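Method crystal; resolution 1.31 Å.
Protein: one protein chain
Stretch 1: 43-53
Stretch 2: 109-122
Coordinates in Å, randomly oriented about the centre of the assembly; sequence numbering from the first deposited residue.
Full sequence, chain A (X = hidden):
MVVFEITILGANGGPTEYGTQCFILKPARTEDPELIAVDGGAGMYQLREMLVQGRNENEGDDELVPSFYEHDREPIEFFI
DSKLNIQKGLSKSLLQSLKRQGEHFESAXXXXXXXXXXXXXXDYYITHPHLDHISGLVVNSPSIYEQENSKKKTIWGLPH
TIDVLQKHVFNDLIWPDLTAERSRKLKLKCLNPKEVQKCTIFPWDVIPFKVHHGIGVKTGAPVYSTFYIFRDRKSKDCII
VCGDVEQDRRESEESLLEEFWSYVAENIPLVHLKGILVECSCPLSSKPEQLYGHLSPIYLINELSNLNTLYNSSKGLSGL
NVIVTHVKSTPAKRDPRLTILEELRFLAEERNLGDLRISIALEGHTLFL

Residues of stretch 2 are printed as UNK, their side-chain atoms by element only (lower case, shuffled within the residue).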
# COMPACT_ATOMS: atom_id res chain seq x y z
N GLY A 43 -0.66 -3.22 -7.40
CA GLY A 43 -1.69 -3.21 -8.45
C GLY A 43 -1.54 -2.06 -9.47
O GLY A 43 -0.51 -1.97 -10.15
N MET A 44 -2.54 -1.18 -9.56
CA MET A 44 -2.51 -0.06 -10.52
C MET A 44 -1.24 0.75 -10.48
O MET A 44 -0.71 1.14 -11.52
CB MET A 44 -3.67 0.91 -10.27
CG MET A 44 -5.03 0.41 -10.69
SD MET A 44 -6.27 1.69 -10.42
CE MET A 44 -6.19 2.63 -11.92
N TYR A 45 -0.78 1.08 -9.27
CA TYR A 45 0.40 1.92 -9.12
C TYR A 45 1.58 1.28 -9.83
O TYR A 45 2.36 1.96 -10.53
CB TYR A 45 0.69 2.16 -7.63
CG TYR A 45 1.70 3.23 -7.35
CD1 TYR A 45 3.06 3.00 -7.55
CD2 TYR A 45 1.31 4.48 -6.87
CE1 TYR A 45 4.01 3.98 -7.28
CE2 TYR A 45 2.25 5.47 -6.60
CZ TYR A 45 3.59 5.21 -6.80
OH TYR A 45 4.52 6.19 -6.53
N GLN A 46 1.73 -0.03 -9.67
CA GLN A 46 2.86 -0.72 -10.25
C GLN A 46 2.72 -0.89 -11.76
O GLN A 46 3.70 -0.76 -12.50
CB GLN A 46 3.08 -2.06 -9.55
CG GLN A 46 4.38 -2.78 -9.94
CD GLN A 46 5.63 -1.90 -9.96
OE1 GLN A 46 5.85 -1.07 -9.08
NE2 GLN A 46 6.46 -2.10 -10.98
N LEU A 47 1.50 -1.15 -12.24
CA LEU A 47 1.25 -1.17 -13.67
C LEU A 47 1.66 0.16 -14.30
O LEU A 47 2.31 0.18 -15.35
CB LEU A 47 -0.22 -1.47 -13.96
CG LEU A 47 -0.63 -2.92 -13.69
CD1 LEU A 47 -2.14 -3.05 -13.68
CD2 LEU A 47 -0.01 -3.88 -14.68
N ARG A 48 1.31 1.26 -13.65
CA ARG A 48 1.67 2.58 -14.15
C ARG A 48 3.19 2.75 -14.25
O ARG A 48 3.69 3.27 -15.25
CB ARG A 48 1.08 3.67 -13.27
CG ARG A 48 1.22 5.07 -13.85
CD ARG A 48 0.49 6.08 -13.00
NE ARG A 48 1.09 6.17 -11.68
CZ ARG A 48 0.60 6.88 -10.66
NH1 ARG A 48 -0.52 7.58 -10.78
NH2 ARG A 48 1.25 6.88 -9.50
N GLU A 49 3.91 2.32 -13.22
CA GLU A 49 5.37 2.40 -13.22
C GLU A 49 5.97 1.65 -14.39
O GLU A 49 6.90 2.12 -15.04
CB GLU A 49 5.94 1.83 -11.92
CG GLU A 49 5.81 2.74 -10.71
CD GLU A 49 6.46 4.10 -10.91
OE1 GLU A 49 7.65 4.15 -11.32
OE2 GLU A 49 5.79 5.11 -10.65
N MET A 50 5.41 0.47 -14.66
CA MET A 50 5.93 -0.39 -15.71
C MET A 50 5.63 0.20 -17.08
O MET A 50 6.42 0.02 -18.00
CB MET A 50 5.38 -1.82 -15.57
CG MET A 50 5.84 -2.50 -14.28
SD MET A 50 5.21 -4.17 -14.05
CE MET A 50 6.01 -4.98 -15.43
N LEU A 51 4.51 0.93 -17.19
CA LEU A 51 4.17 1.65 -18.42
C LEU A 51 5.11 2.84 -18.69
O LEU A 51 5.31 3.21 -19.85
CB LEU A 51 2.69 2.09 -18.42
CG LEU A 51 1.63 0.97 -18.57
CD1 LEU A 51 0.25 1.41 -18.10
CD2 LEU A 51 1.54 0.45 -20.00
N VAL A 52 5.71 3.41 -17.64
CA VAL A 52 6.65 4.53 -17.79
C VAL A 52 8.09 4.06 -17.99
O VAL A 52 8.79 4.55 -18.88
CB VAL A 52 6.60 5.50 -16.58
CG1 VAL A 52 7.59 6.65 -16.75
CG2 VAL A 52 5.20 6.05 -16.39
N GLN A 53 8.53 3.11 -17.16
CA GLN A 53 9.92 2.62 -17.19
C GLN A 53 10.27 1.90 -18.50
O GLN A 53 11.43 1.88 -18.91
CB GLN A 53 10.21 1.72 -15.98
CG GLN A 53 10.29 2.46 -14.66
CD GLN A 53 10.53 1.53 -13.47
OE1 GLN A 53 9.97 0.44 -13.39
NE2 GLN A 53 11.38 1.97 -12.55
N UNK A 109 -2.65 9.33 -22.20
CA UNK A 109 -1.56 9.58 -21.26
C UNK A 109 -1.31 8.36 -20.37
O UNK A 109 -2.04 7.36 -20.43
c UNK A 109 -3.03 10.84 -19.59
o UNK A 109 -3.36 9.81 -18.99
n UNK A 109 -3.69 11.99 -19.46
c UNK A 109 -1.78 10.87 -20.46
N UNK A 110 -0.25 8.41 -19.57
CA UNK A 110 0.14 7.26 -18.76
C UNK A 110 -0.97 6.84 -17.80
O UNK A 110 -1.24 5.65 -17.65
o UNK A 110 2.47 7.81 -19.00
c UNK A 110 1.46 7.53 -18.02
c UNK A 110 1.87 6.32 -17.21
N UNK A 111 -1.64 7.82 -17.18
CA UNK A 111 -2.75 7.51 -16.28
C UNK A 111 -3.89 6.78 -17.00
O UNK A 111 -4.41 5.78 -16.49
c UNK A 111 -4.20 8.53 -14.44
c UNK A 111 -2.16 9.10 -12.65
s UNK A 111 -3.37 7.84 -12.99
c UNK A 111 -3.27 8.79 -15.62
N UNK A 112 -4.25 7.26 -18.18
CA UNK A 112 -5.30 6.62 -18.97
C UNK A 112 -4.93 5.20 -19.37
O UNK A 112 -5.77 4.29 -19.27
n UNK A 112 -10.50 6.45 -20.47
c UNK A 112 -8.06 6.86 -20.33
c UNK A 112 -5.62 7.45 -20.22
c UNK A 112 -6.74 6.90 -21.09
c UNK A 112 -9.23 6.56 -21.25
N UNK A 113 -3.69 5.00 -19.80
CA UNK A 113 -3.21 3.66 -20.15
C UNK A 113 -3.31 2.72 -18.95
O UNK A 113 -3.64 1.54 -19.10
c UNK A 113 -1.54 4.38 -21.98
c UNK A 113 0.24 4.87 -23.72
c UNK A 113 -0.09 4.19 -22.40
n UNK A 113 0.68 6.28 -23.52
c UNK A 113 -1.77 3.70 -20.64
N UNK A 114 -3.02 3.25 -17.76
CA UNK A 114 -3.08 2.48 -16.52
C UNK A 114 -4.51 2.02 -16.25
O UNK A 114 -4.74 0.84 -15.96
c UNK A 114 -2.54 3.30 -15.34
o UNK A 114 -1.19 3.69 -15.60
c UNK A 114 -2.57 2.49 -14.05
N UNK A 115 -5.47 2.94 -16.30
CA UNK A 115 -6.88 2.56 -16.19
C UNK A 115 -7.27 1.49 -17.22
O UNK A 115 -7.94 0.52 -16.88
c UNK A 115 -9.25 4.95 -13.01
o UNK A 115 -8.67 6.81 -11.60
c UNK A 115 -7.80 3.77 -16.34
c UNK A 115 -7.46 6.43 -13.62
c UNK A 115 -9.04 4.21 -14.17
c UNK A 115 -8.47 6.06 -12.74
c UNK A 115 -8.03 4.57 -15.07
c UNK A 115 -7.25 5.68 -14.77
N UNK A 116 -6.84 1.65 -18.47
CA UNK A 116 -7.21 0.71 -19.52
C UNK A 116 -6.64 -0.70 -19.26
O UNK A 116 -7.37 -1.69 -19.32
c UNK A 116 -7.61 2.43 -21.35
o UNK A 116 -6.58 2.22 -23.49
c UNK A 116 -6.78 1.25 -20.89
c UNK A 116 -7.19 2.97 -22.70
o UNK A 116 -7.49 4.15 -22.97
N UNK A 117 -5.34 -0.79 -18.97
CA UNK A 117 -4.75 -2.10 -18.68
C UNK A 117 -5.44 -2.71 -17.47
O UNK A 117 -5.78 -3.90 -17.47
c UNK A 117 -3.23 -2.01 -18.41
c UNK A 117 -2.49 -1.55 -19.66
c UNK A 117 -2.66 -3.34 -17.93
N UNK A 118 -5.67 -1.89 -16.45
CA UNK A 118 -6.21 -2.40 -15.21
C UNK A 118 -7.66 -2.90 -15.32
O UNK A 118 -8.05 -3.85 -14.63
c UNK A 118 -5.58 -2.90 -12.19
c UNK A 118 -7.81 -1.98 -10.83
c UNK A 118 -5.89 -3.42 -10.94
c UNK A 118 -7.01 -2.96 -10.27
c UNK A 118 -7.50 -1.47 -12.10
c UNK A 118 -6.06 -1.37 -14.10
c UNK A 118 -6.37 -1.91 -12.77
N UNK A 119 -8.43 -2.31 -16.24
CA UNK A 119 -9.79 -2.81 -16.46
C UNK A 119 -9.81 -4.28 -16.91
O UNK A 119 -10.78 -4.98 -16.68
c UNK A 119 -10.36 -2.08 -18.90
o UNK A 119 -12.54 -1.10 -19.23
n UNK A 119 -11.20 -1.27 -21.03
c UNK A 119 -11.46 -1.44 -19.74
c UNK A 119 -10.58 -1.90 -17.41
N UNK A 120 -8.71 -4.73 -17.52
CA UNK A 120 -8.58 -6.11 -17.97
C UNK A 120 -8.37 -7.13 -16.86
O UNK A 120 -8.54 -8.32 -17.10
N UNK A 121 -8.00 -6.69 -15.66
CA UNK A 121 -7.90 -7.66 -14.56
C UNK A 121 -9.32 -8.15 -14.17
O UNK A 121 -10.08 -7.41 -13.52
c UNK A 121 -7.17 -8.02 -12.20
c UNK A 121 -5.65 -6.89 -13.75
c UNK A 121 -5.30 -5.69 -14.57
c UNK A 121 -7.11 -7.07 -13.39
N UNK A 122 -9.69 -9.34 -14.65
CA UNK A 122 -11.05 -9.89 -14.51
C UNK A 122 -11.27 -10.59 -13.17
O UNK A 122 -12.37 -10.56 -12.59
c UNK A 122 -11.39 -10.24 -17.02
c UNK A 122 -11.38 -10.91 -15.64
o UNK A 122 -10.45 -12.02 -15.63

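Position 109 carries two carbons, the second bearing one oxygen and one nitrogen: Asn109. It lies out of reach of stretch 1 and caps its own helix, its OD1 accepting from the backbone N of residue 112 at 2.8 Å.

Position 110 has one carbon carrying an oxygen and a carbon, so Thr110. Its CG2 lies 3.4 Å from Val52 CG2 and 3.6 Å from Arg48 CG.

Position 111 is an unbranched chain of two carbons, a sulfur and a carbon, which fixes Met111. Its CB points sideways, but the end comes nearer: CE sits 2.9 Å from Arg48 NH1, near the guanidinium plane, and Arg48 NH1 donates a weak hydrogen bond to Met111 SD (3.6 Å, 149°).

Positions 112 and 113 each show four carbons in a row ending in nitrogen: Lys112 and Lys113. The first makes no contact. The second starts toward stretch 1, with CB 4.0 Å from Leu51 CD1, and then leads away.

At 114 one carbon again bears an oxygen and a carbon, giving Thr114. OG1 donates to Thr110 O (2.8 Å) and lies 3.3 Å from Arg48 CB, while CG2 is 3.4 Å from Met44 O. This residue stands where the helices come close, its CA 5.3 Å from Arg48 CA.

Position 115 has one carbon and a six-carbon ring bearing an oxygen: Tyr115. Its CB points away, yet Met44 CE lies over one ring face, 3.9 Å from the centroid and 9° off the normal.

Position 116, three carbons with two oxygens on the third, is Glu116, without contact. Position 117, one carbon carrying two more, is Val117; its CG1 meets Leu47 CD2 at 4.2 Å and its CG2 meets Leu51 CD1 at 4.3 Å.

Position 118 has one carbon and an oxygen-free six-carbon ring: Phe118. Met44 CG lies over one face, 3.4 Å from the centroid, and Leu47 CD1 approaches the edge, 3.8 Å from Phe118 CD1.

Position 119, three carbons with an oxygen and a nitrogen on the third, is Gln119; 120, lacking side-chain atoms, is Gly120. Neither touches stretch 1. Four carbons at 121, forked at the first with one two-carbon arm, give Ile121, whose CD1 lies 4.2 Å from Leu47 CD1. Position 122, one carbon bearing an oxygen and a carbon, is Thr122, out of reach.

The helix axes approach to 9.1 Å at 124°, burying 670 Å². Packing is chiefly apolar: Met44 spans two aromatic faces, Leu47 and Leu51 meet Val117, and small Thr114 permits close backbone approach to Arg48.

Stretch 2 (109-122) NTMKKTYEVFQGIT
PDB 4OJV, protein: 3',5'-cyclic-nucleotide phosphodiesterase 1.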